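Protein involved in catabolism of external DNA (Legionella pneumophila subsp. pneumophila, PDB 2OO3) probably transfers a methyl group from S-adenosyl-L-methionine to N6 of one adenine, position 2030, of 23S ribosomal RNA. Local coordinates at residues A[14-17]-A[18-22]; A[68-71]-A[72-75]; A[143-146]-A[147-150]; A[168-171]-A[172-176]. All coordinates share one frame; numbering follows the deposited sequence.

Contact 1. Residues A[14-17]-A[18-22]; sequences FADV and IKHIT
Asp16 has Lys19 and His20 as companions on one flank of helix 14-30, each lying alongside it and pointing the same way. The Lys19 chain, bent at chi3 (31°), doubles back over the preceding turn and brings NZ to Asp16 OD1 at 3.1 Å, a salt bridge that meets the oxygen nearly along its C-O axis. Lys19 NZ also pairs with Asp166, the predicted proton acceptor, and its cation lies against Trp197, while Asp16 OD2 is bonded to Gly12 N. The imidazole of His20 runs alongside the Asp16 carboxylate, the two planes 32° apart, and His20 CE1 comes within 3.8 Å of Asp16 CG. No bond joins these two groups; His20 ND1 is taken by Tyr99.

On another flank Val17 and Ile21, one turn apart, also lie side by side. With Val17 CG1 anti to its backbone N (chi1 173°), this methyl reaches Ile21 CD1 at 3.6 Å, and helix 249-263 packs against the pair. Regular i to i+4 bonds, such as His20 N to Asp16 O at 2.8 Å, hold the turns together. The helix therefore has an apolar side packed on helix 249-263 and a polar side turned toward the predicted S-adenosyl-L-methionine site, where His20 is a predicted ligand. Lys19, gripped by Asp16 and Asp166 together, ties the helix to the predicted catalytic aspartate and probably helps to fix where that carboxylate lies.

Contact 2. Residues A[68-71]-A[72-75]; sequences PVWL and DREN
The indole of Trp70 carries the guanidinium of Arg73 flat on one face, with centres 4.0 Å apart and planes at 13°. Arg73 NH1 stands over the five-membered ring, on its NE1-CE2 side, 3.5 Å from Trp70 CE2, whereas Arg73 CZ lies above the six-membered ring in a cation-pi contact, 21° off the ring normal. The same face takes a CH-pi contact from Arg73 CD, 3.8 Å from the centroid of the Trp70 six-membered ring. At the edge of the guanidinium, in its plane, lies the Trp70 backbone, and there Arg73 NH1 donates to Trp70 O at 3.0 Å in a nearly straight bond.

Arg73 CG sits between its own backbone N and carbonyl carbon (chi1 64°), and from there the extended chain climbs past Trp70 O to the ring. Arg73 N also donates to Trp70 O, at 3.1 Å, and the two donors come from opposite faces of that carbonyl. Here the helix 66-71 ends: Asp72 N still bonds to Pro68 O at 3.2 Å, but Asp72 departs from helical angles and a short 3-10 turn follows. Trp70 NE1 is bonded to Ser94 O, and the indole packs on helix 81-90. One arginine thus satisfies a carbonyl at the helix end through both backbone and side chain, while the indole face probably stabilises its positive charge.

Contact 3. Residues A[143-146]-A[147-150]; sequences HTDG and VSKL
Asp145 and Ser148 form the close-packed part of this helix start. Ser148 OG donates to Asp145 O at 2.7 Å, in the carbonyl plane and on a lone pair. Its hydroxyl is put there by a chi1 of 80°, which sets OG between the backbone N and the carbonyl carbon. The same carbonyl also accepts from Lys149 N at 3.2 Å, so two donors grip Asp145 O. From the N-cap position Asp145 reaches its carboxylate forward to the amides of the first turn, where Asp145 OD1 takes weak bonds from Val147 N, at 3.1 Å, and from Ser148 N, at 3.5 Å. The bonds to Gly146 O from Lys149 N and Leu150 N are weak.

The other side is looser. Thr144 and Lys149 cross at about a right angle, touching through Thr144 CG2 and Lys149 CG at 3.7 Å. The lysine chain then leads away, and its NZ pairs with a bound sulfate, probably from the crystallisation liquor. Asp145 and Gly146 are predicted to bind S-adenosyl-L-methionine, and Val147 packs against His43 of the same predicted site. A carboxylate at the N-terminus of a helix would be stabilised by the helix dipole, which probably keeps Asp145 ionised.

Contact 4. Residues A[168-171]-A[172-176]; sequences SYER and KEEYK
Glu174 spreads its carboxylate against the backbone of the loop 168-171, and both oxygens are held there. Glu174 OE2 accepts a nearly straight bond of 3.0 Å from Arg171 N, on the anti side and tilted 33° out of the carboxylate plane, and a further one from water 4. Tyr169 N reaches Glu174 OE1 at 3.1 Å from above the carboxylate plane, and water 2 joins OE1 to Ser168 N. The extended Glu174 chain (chi2 -176°) carries the acid across to these amides. Over Glu174 CG lies one face of the Arg171 guanidinium, with NH2 3.7 Å from CG; Arg171 NH2 has its salt bridge with Glu177, while water 5 links NH1 to Glu173 OE1.

Next to this polar cluster, the phenol rings of Tyr169 and Tyr175 meet obliquely, planes at 41°. Tyr169 CD1 stands above the centre of the Tyr175 ring, and lies 3.8 Å from Tyr175 CE1. Both rings pack against strand 193-200, where Tyr169 OH is bonded to Trp197 O, and water 3 ties Tyr175 OH to Tyr169 O. Glu174 N closes a type I beta turn on Arg171 O at 3.0 Å, and Ser168 OG accepts from Glu170 N in an ST turn. Tyr169 closes the Asp-Pro-Ser-Tyr sequence begun by Asp166, a variant of the (D/N)PP(Y/F) motif of N6-adenine methyltransferases, between strand 161-165 and helix 174-188 of the Rossmann-like fold.

Overall arrangement
Contacts 1, 3 and 4 border the predicted S-adenosyl-L-methionine site from three parts of the chain, and contact 2 lies farther out. Contact 1 brings a helix before the first strand of the sheet to Asp166, on the segment that leads into contact 4; the centres of contacts 1 and 4 are about 20 Å apart. Contacts 3 and 4, about 15 Å apart between centres, follow parallel strands 139-142 and 161-165, and both approach His43. Contact 2 comes within about 4 Å of contact 1 at the nearest atoms without touching it, and helix 249-263 packs on both. From contact 3 it is about 36 Å away, centre to centre, on the opposite side of the chain's centre.

Contact 1. Residues A[14-17]-A[18-22]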
loop_
_atom_site.group_PDB
_atom_site.type_symbol
_atom_site.label_atom_id
_atom_site.label_comp_id
_atom_site.label_asym_id
_atom_site.label_seq_id
_atom_site.Cartn_x
_atom_site.Cartn_y
_atom_site.Cartn_z
ATOM N N PHE A 14 -5.583 10.456 -3.510
ATOM C CA PHE A 14 -5.603 9.505 -4.616
ATOM C C PHE A 14 -4.564 8.396 -4.442
ATOM O O PHE A 14 -4.797 7.242 -4.861
ATOM C CB PHE A 14 -5.439 10.231 -5.981
ATOM C CG PHE A 14 -4.015 10.585 -6.307
ATOM C CD1 PHE A 14 -3.265 9.764 -7.120
ATOM C CD2 PHE A 14 -3.414 11.703 -5.748
ATOM C CE1 PHE A 14 -1.942 10.070 -7.435
ATOM C CE2 PHE A 14 -2.076 12.023 -6.058
ATOM C CZ PHE A 14 -1.348 11.198 -6.888
ATOM N N ALA A 15 -3.431 8.716 -3.820
ATOM C CA ALA A 15 -2.355 7.745 -3.614
ATOM C C ALA A 15 -2.741 6.695 -2.599
ATOM O O ALA A 15 -2.446 5.508 -2.785
ATOM C CB ALA A 15 -1.099 8.452 -3.146
ATOM N N ASP A 16 -3.382 7.125 -1.508
ATOM C CA ASP A 16 -3.975 6.171 -0.557
ATOM C C ASP A 16 -4.943 5.228 -1.244
ATOM O O ASP A 16 -4.961 4.045 -0.981
ATOM C CB ASP A 16 -4.701 6.898 0.575
ATOM C CG ASP A 16 -3.779 7.183 1.776
ATOM O OD1 ASP A 16 -2.575 6.816 1.724
ATOM O OD2 ASP A 16 -4.278 7.774 2.773
ATOM N N VAL A 17 -5.778 5.758 -2.126
ATOM C CA VAL A 17 -6.782 4.921 -2.758
ATOM C C VAL A 17 -6.124 3.788 -3.550
ATOM O O VAL A 17 -6.429 2.589 -3.328
ATOM C CB VAL A 17 -7.739 5.741 -3.668
ATOM C CG1 VAL A 17 -8.671 4.781 -4.463
ATOM C CG2 VAL A 17 -8.564 6.694 -2.820
ATOM N N ILE A 18 -5.196 4.139 -4.452
ATOM C CA ILE A 18 -4.571 3.079 -5.237
ATOM C C ILE A 18 -3.700 2.141 -4.386
ATOM O O ILE A 18 -3.698 0.907 -4.571
ATOM C CB ILE A 18 -3.824 3.579 -6.498
ATOM C CG1 ILE A 18 -3.204 2.377 -7.266
ATOM C CG2 ILE A 18 -2.714 4.547 -6.145
ATOM C CD1 ILE A 18 -4.243 1.289 -7.771
ATOM N N LYS A 19 -2.977 2.699 -3.433
ATOM C CA LYS A 19 -2.148 1.867 -2.553
ATOM C C LYS A 19 -2.994 0.874 -1.726
ATOM O O LYS A 19 -2.644 -0.318 -1.580
ATOM C CB LYS A 19 -1.250 2.784 -1.704
ATOM C CG LYS A 19 -1.102 2.463 -0.264
ATOM C CD LYS A 19 -0.277 3.518 0.533
ATOM C CE LYS A 19 -0.388 4.943 -0.007
ATOM N NZ LYS A 19 0.320 5.911 0.882
ATOM N N HIS A 20 -4.111 1.345 -1.186
ATOM C CA HIS A 20 -4.918 0.491 -0.313
ATOM C C HIS A 20 -5.745 -0.544 -1.074
ATOM O O HIS A 20 -5.908 -1.649 -0.602
ATOM C CB HIS A 20 -5.786 1.331 0.618
ATOM C CG HIS A 20 -4.991 2.070 1.662
ATOM N ND1 HIS A 20 -5.405 3.271 2.199
ATOM C CD2 HIS A 20 -3.821 1.762 2.286
ATOM C CE1 HIS A 20 -4.533 3.672 3.110
ATOM N NE2 HIS A 20 -3.559 2.780 3.175
ATOM N N ILE A 21 -6.233 -0.202 -2.265
ATOM C CA ILE A 21 -6.918 -1.202 -3.071
ATOM C C ILE A 21 -5.919 -2.278 -3.454
ATOM O O ILE A 21 -6.254 -3.480 -3.390
ATOM C CB ILE A 21 -7.547 -0.593 -4.359
ATOM C CG1 ILE A 21 -8.599 0.441 -3.949
ATOM C CG2 ILE A 21 -8.147 -1.714 -5.242
ATOM C CD1 ILE A 21 -9.144 1.291 -5.128
ATOM N N THR A 22 -4.708 -1.846 -3.857
ATOM C CA THR A 22 -3.600 -2.778 -4.154
ATOM C C THR A 22 -3.358 -3.721 -2.980
ATOM O O THR A 22 -3.325 -4.934 -3.156
ATOM C CB THR A 22 -2.319 -2.036 -4.528
ATOM O OG1 THR A 22 -2.566 -1.304 -5.751
ATOM C CG2 THR A 22 -1.174 -3.018 -4.779
#

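Contact 2. Residues A[68-71]-A[72-75]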
loop_
_atom_site.group_PDB
_atom_site.type_symbol
_atom_site.label_atom_id
_atom_site.label_comp_id
_atom_site.label_asym_id
_atom_site.label_seq_id
_atom_site.Cartn_x
_atom_site.Cartn_y
_atom_site.Cartn_z
ATOM N N PRO A 68 -14.876 10.695 -4.135
ATOM C CA PRO A 68 -15.638 10.349 -5.368
ATOM C C PRO A 68 -15.870 8.841 -5.537
ATOM O O PRO A 68 -16.903 8.411 -6.069
ATOM C CB PRO A 68 -14.733 10.860 -6.511
ATOM C CG PRO A 68 -13.813 11.886 -5.856
ATOM C CD PRO A 68 -13.611 11.392 -4.441
ATOM N N VAL A 69 -14.911 8.051 -5.065
ATOM C CA VAL A 69 -14.964 6.603 -5.193
ATOM C C VAL A 69 -16.046 6.105 -4.236
ATOM O O VAL A 69 -16.923 5.289 -4.628
ATOM C CB VAL A 69 -13.547 5.956 -4.910
ATOM C CG1 VAL A 69 -13.629 4.449 -4.829
ATOM C CG2 VAL A 69 -12.558 6.334 -6.000
ATOM N N TRP A 70 -16.002 6.614 -3.003
ATOM C CA TRP A 70 -16.955 6.255 -1.971
ATOM C C TRP A 70 -18.384 6.653 -2.332
ATOM O O TRP A 70 -19.312 5.854 -2.185
ATOM C CB TRP A 70 -16.595 6.931 -0.648
ATOM C CG TRP A 70 -17.637 6.766 0.476
ATOM C CD1 TRP A 70 -18.467 7.748 0.975
ATOM C CD2 TRP A 70 -17.924 5.571 1.246
ATOM N NE1 TRP A 70 -19.250 7.233 1.987
ATOM C CE2 TRP A 70 -18.943 5.907 2.174
ATOM C CE3 TRP A 70 -17.425 4.251 1.230
ATOM C CZ2 TRP A 70 -19.453 4.984 3.107
ATOM C CZ3 TRP A 70 -17.946 3.320 2.149
ATOM C CH2 TRP A 70 -18.955 3.701 3.073
ATOM N N LEU A 71 -18.553 7.888 -2.783
ATOM C CA LEU A 71 -19.877 8.360 -3.166
ATOM C C LEU A 71 -20.495 7.496 -4.264
ATOM O O LEU A 71 -21.710 7.277 -4.260
ATOM C CB LEU A 71 -19.817 9.828 -3.610
ATOM C CG LEU A 71 -19.590 10.805 -2.453
ATOM C CD1 LEU A 71 -19.456 12.215 -2.956
ATOM C CD2 LEU A 71 -20.692 10.717 -1.407
ATOM N N ASP A 72 -19.668 7.012 -5.189
ATOM C CA ASP A 72 -20.144 6.182 -6.300
ATOM C C ASP A 72 -20.001 4.689 -6.067
ATOM O O ASP A 72 -19.963 3.916 -7.033
ATOM C CB ASP A 72 -19.408 6.538 -7.593
ATOM C CG ASP A 72 -20.242 6.260 -8.832
ATOM O OD1 ASP A 72 -21.488 6.346 -8.731
ATOM O OD2 ASP A 72 -19.655 5.963 -9.895
ATOM N N ARG A 73 -19.942 4.273 -4.804
ATOM C CA ARG A 73 -19.533 2.909 -4.482
ATOM C C ARG A 73 -20.437 1.809 -5.085
ATOM O O ARG A 73 -19.963 0.700 -5.370
ATOM C CB ARG A 73 -19.377 2.723 -2.970
ATOM C CG ARG A 73 -20.637 2.871 -2.166
ATOM C CD ARG A 73 -20.304 3.031 -0.682
ATOM N NE ARG A 73 -21.483 3.301 0.139
ATOM C CZ ARG A 73 -22.010 4.504 0.353
ATOM N NH1 ARG A 73 -21.491 5.586 -0.212
ATOM N NH2 ARG A 73 -23.081 4.629 1.131
ATOM N N GLU A 74 -21.721 2.129 -5.280
ATOM C CA GLU A 74 -22.686 1.159 -5.791
ATOM C C GLU A 74 -22.491 0.909 -7.275
ATOM O O GLU A 74 -23.077 -0.003 -7.841
ATOM C CB GLU A 74 -24.130 1.596 -5.457
ATOM C CG GLU A 74 -24.432 1.571 -3.940
ATOM C CD GLU A 74 -24.325 0.171 -3.326
ATOM O OE1 GLU A 74 -24.862 -0.774 -3.957
ATOM O OE2 GLU A 74 -23.712 0.006 -2.227
ATOM N N ASN A 75 -21.631 1.698 -7.894
ATOM C CA ASN A 75 -21.306 1.537 -9.286
ATOM C C ASN A 75 -19.905 0.983 -9.549
ATOM O O ASN A 75 -19.440 0.985 -10.699
ATOM C CB ASN A 75 -21.505 2.877 -9.994
ATOM C CG ASN A 75 -22.978 3.289 -10.034
ATOM O OD1 ASN A 75 -23.715 2.835 -10.898
ATOM N ND2 ASN A 75 -23.408 4.144 -9.085
HETATM O O HOH W 1 -23.065 4.912 -4.391
#

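Contact 3. Residues A[143-146]-A[147-150]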
loop_
_atom_site.group_PDB
_atom_site.type_symbol
_atom_site.label_atom_id
_atom_site.label_comp_id
_atom_site.label_asym_id
_atom_site.label_seq_id
_atom_site.Cartn_x
_atom_site.Cartn_y
_atom_site.Cartn_z
ATOM N N HIS A 143 7.581 0.283 18.131
ATOM C CA HIS A 143 8.084 1.642 17.984
ATOM C C HIS A 143 9.551 1.546 17.554
ATOM O O HIS A 143 10.457 1.414 18.375
ATOM C CB HIS A 143 7.914 2.420 19.304
ATOM C CG HIS A 143 8.283 3.867 19.205
ATOM N ND1 HIS A 143 8.578 4.637 20.317
ATOM C CD2 HIS A 143 8.410 4.685 18.134
ATOM C CE1 HIS A 143 8.861 5.865 19.929
ATOM N NE2 HIS A 143 8.788 5.917 18.611
ATOM N N THR A 144 9.765 1.569 16.239
ATOM C CA THR A 144 11.041 1.215 15.681
ATOM C C THR A 144 11.143 1.689 14.244
ATOM O O THR A 144 10.127 1.934 13.576
ATOM C CB THR A 144 11.313 -0.307 15.817
ATOM O OG1 THR A 144 12.714 -0.565 15.635
ATOM C CG2 THR A 144 10.446 -1.159 14.841
ATOM N N ASP A 145 12.380 1.856 13.778
ATOM C CA ASP A 145 12.626 2.087 12.374
ATOM C C ASP A 145 12.276 0.829 11.590
ATOM O O ASP A 145 13.068 -0.130 11.566
ATOM C CB ASP A 145 14.105 2.410 12.156
ATOM C CG ASP A 145 14.379 2.924 10.765
ATOM O OD1 ASP A 145 13.663 2.531 9.822
ATOM O OD2 ASP A 145 15.314 3.744 10.625
ATOM N N GLY A 146 11.108 0.825 10.946
ATOM C CA GLY A 146 10.673 -0.367 10.175
ATOM C C GLY A 146 11.634 -0.833 9.086
ATOM O O GLY A 146 11.799 -2.015 8.872
ATOM N N VAL A 147 12.271 0.113 8.401
ATOM C CA VAL A 147 13.187 -0.198 7.307
ATOM C C VAL A 147 14.404 -1.005 7.824
ATOM O O VAL A 147 14.827 -1.972 7.190
ATOM C CB VAL A 147 13.597 1.099 6.545
ATOM C CG1 VAL A 147 14.641 0.810 5.439
ATOM C CG2 VAL A 147 12.340 1.729 5.900
ATOM N N SER A 148 14.910 -0.618 8.998
ATOM C CA SER A 148 15.973 -1.343 9.678
ATOM C C SER A 148 15.507 -2.729 10.122
ATOM O O SER A 148 16.296 -3.658 10.122
ATOM C CB SER A 148 16.551 -0.507 10.849
ATOM O OG SER A 148 15.727 -0.589 12.015
ATOM N N LYS A 149 14.222 -2.888 10.428
ATOM C CA LYS A 149 13.673 -4.186 10.855
ATOM C C LYS A 149 13.601 -5.267 9.793
ATOM O O LYS A 149 13.580 -6.467 10.135
ATOM C CB LYS A 149 12.271 -4.034 11.460
ATOM C CG LYS A 149 12.263 -3.704 12.923
ATOM C CD LYS A 149 12.825 -4.839 13.742
ATOM C CE LYS A 149 12.859 -4.499 15.219
ATOM N NZ LYS A 149 13.594 -5.572 15.945
ATOM N N LEU A 150 13.529 -4.866 8.521
ATOM C CA LEU A 150 13.545 -5.825 7.425
ATOM C C LEU A 150 14.641 -6.894 7.621
ATOM O O LEU A 150 14.389 -8.104 7.505
ATOM C CB LEU A 150 13.719 -5.107 6.089
ATOM C CG LEU A 150 12.521 -4.319 5.561
ATOM C CD1 LEU A 150 12.862 -3.633 4.254
ATOM C CD2 LEU A 150 11.316 -5.254 5.365
#

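Contact 4. Residues A[168-171]-A[172-176]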
loop_
_atom_site.group_PDB
_atom_site.type_symbol
_atom_site.label_atom_id
_atom_site.label_comp_id
_atom_site.label_asym_id
_atom_site.label_seq_id
_atom_site.Cartn_x
_atom_site.Cartn_y
_atom_site.Cartn_z
ATOM N N SER A 168 7.393 7.808 3.509
ATOM C CA SER A 168 7.006 9.197 3.213
ATOM C C SER A 168 7.866 9.887 2.135
ATOM O O SER A 168 7.381 10.811 1.475
ATOM C CB SER A 168 7.023 10.040 4.489
ATOM O OG SER A 168 8.362 10.336 4.891
ATOM N N TYR A 169 9.119 9.440 1.957
ATOM C CA TYR A 169 10.092 10.114 1.084
ATOM C C TYR A 169 10.239 11.626 1.420
ATOM O O TYR A 169 10.450 12.437 0.516
ATOM C CB TYR A 169 9.769 9.943 -0.408
ATOM C CG TYR A 169 9.655 8.503 -0.827
ATOM C CD1 TYR A 169 10.770 7.787 -1.265
ATOM C CD2 TYR A 169 8.443 7.844 -0.706
ATOM C CE1 TYR A 169 10.673 6.433 -1.612
ATOM C CE2 TYR A 169 8.318 6.507 -1.057
ATOM C CZ TYR A 169 9.430 5.808 -1.492
ATOM O OH TYR A 169 9.258 4.514 -1.852
ATOM N N GLU A 170 10.070 11.993 2.697
ATOM C CA GLU A 170 10.381 13.356 3.133
ATOM C C GLU A 170 11.897 13.662 3.015
ATOM O O GLU A 170 12.259 14.824 2.863
ATOM C CB GLU A 170 9.823 13.688 4.541
ATOM C CG GLU A 170 10.388 12.829 5.683
ATOM C CD GLU A 170 9.940 13.294 7.089
ATOM O OE1 GLU A 170 8.738 13.641 7.282
ATOM O OE2 GLU A 170 10.800 13.310 8.007
ATOM N N ARG A 171 12.761 12.641 3.096
ATOM C CA ARG A 171 14.190 12.812 2.762
ATOM C C ARG A 171 14.481 12.216 1.383
ATOM O O ARG A 171 14.045 11.107 1.058
ATOM C CB ARG A 171 15.124 12.196 3.809
ATOM C CG ARG A 171 14.930 12.750 5.262
ATOM C CD ARG A 171 15.782 12.012 6.302
ATOM N NE ARG A 171 15.348 10.622 6.497
ATOM C CZ ARG A 171 15.975 9.556 5.994
ATOM N NH1 ARG A 171 17.085 9.704 5.274
ATOM N NH2 ARG A 171 15.487 8.344 6.213
ATOM N N LYS A 172 15.235 12.962 0.584
ATOM C CA LYS A 172 15.666 12.534 -0.734
ATOM C C LYS A 172 16.383 11.190 -0.608
ATOM O O LYS A 172 16.251 10.306 -1.468
ATOM C CB LYS A 172 16.634 13.596 -1.270
ATOM C CG LYS A 172 17.224 13.367 -2.609
ATOM C CD LYS A 172 18.239 14.481 -2.773
ATOM C CE LYS A 172 19.367 14.141 -3.660
ATOM N NZ LYS A 172 20.056 15.408 -4.056
ATOM N N GLU A 173 17.128 11.023 0.480
ATOM C CA GLU A 173 17.930 9.802 0.629
ATOM C C GLU A 173 17.070 8.533 0.727
ATOM O O GLU A 173 17.559 7.444 0.465
ATOM C CB GLU A 173 18.889 9.930 1.817
ATOM C CG GLU A 173 20.004 11.022 1.628
ATOM C CD GLU A 173 19.510 12.504 1.713
ATOM O OE1 GLU A 173 18.471 12.780 2.379
ATOM O OE2 GLU A 173 20.197 13.391 1.110
ATOM N N GLU A 174 15.792 8.679 1.089
ATOM C CA GLU A 174 14.861 7.531 1.142
ATOM C C GLU A 174 14.745 6.801 -0.197
ATOM O O GLU A 174 14.469 5.587 -0.244
ATOM C CB GLU A 174 13.491 7.980 1.632
ATOM C CG GLU A 174 13.522 8.445 3.100
ATOM C CD GLU A 174 12.135 8.804 3.636
ATOM O OE1 GLU A 174 11.233 7.933 3.563
ATOM O OE2 GLU A 174 11.955 9.960 4.115
ATOM N N TYR A 175 14.960 7.535 -1.294
ATOM C CA TYR A 175 14.836 6.948 -2.629
ATOM C C TYR A 175 15.978 5.974 -2.938
ATOM O O TYR A 175 15.885 5.179 -3.868
ATOM C CB TYR A 175 14.828 8.040 -3.692
ATOM C CG TYR A 175 13.556 8.845 -3.797
ATOM C CD1 TYR A 175 12.509 8.427 -4.630
ATOM C CD2 TYR A 175 13.426 10.038 -3.121
ATOM C CE1 TYR A 175 11.341 9.206 -4.769
ATOM C CE2 TYR A 175 12.258 10.809 -3.221
ATOM C CZ TYR A 175 11.234 10.403 -4.054
ATOM O OH TYR A 175 10.110 11.199 -4.146
ATOM N N LYS A 176 17.072 6.070 -2.187
ATOM C CA LYS A 176 18.131 5.048 -2.259
ATOM C C LYS A 176 18.165 4.110 -1.058
ATOM O O LYS A 176 18.520 2.934 -1.220
ATOM C CB LYS A 176 19.517 5.654 -2.522
ATOM C CG LYS A 176 19.954 6.665 -1.569
ATOM C CD LYS A 176 21.476 6.849 -1.678
ATOM C CE LYS A 176 22.014 7.580 -0.442
ATOM N NZ LYS A 176 21.792 9.046 -0.613
HETATM O O HOH W 2 9.450 7.787 5.611
HETATM O O HOH W 3 9.897 13.082 -2.540
HETATM O O HOH W 4 12.039 10.347 7.136
HETATM O O HOH W 5 18.874 11.931 5.016
#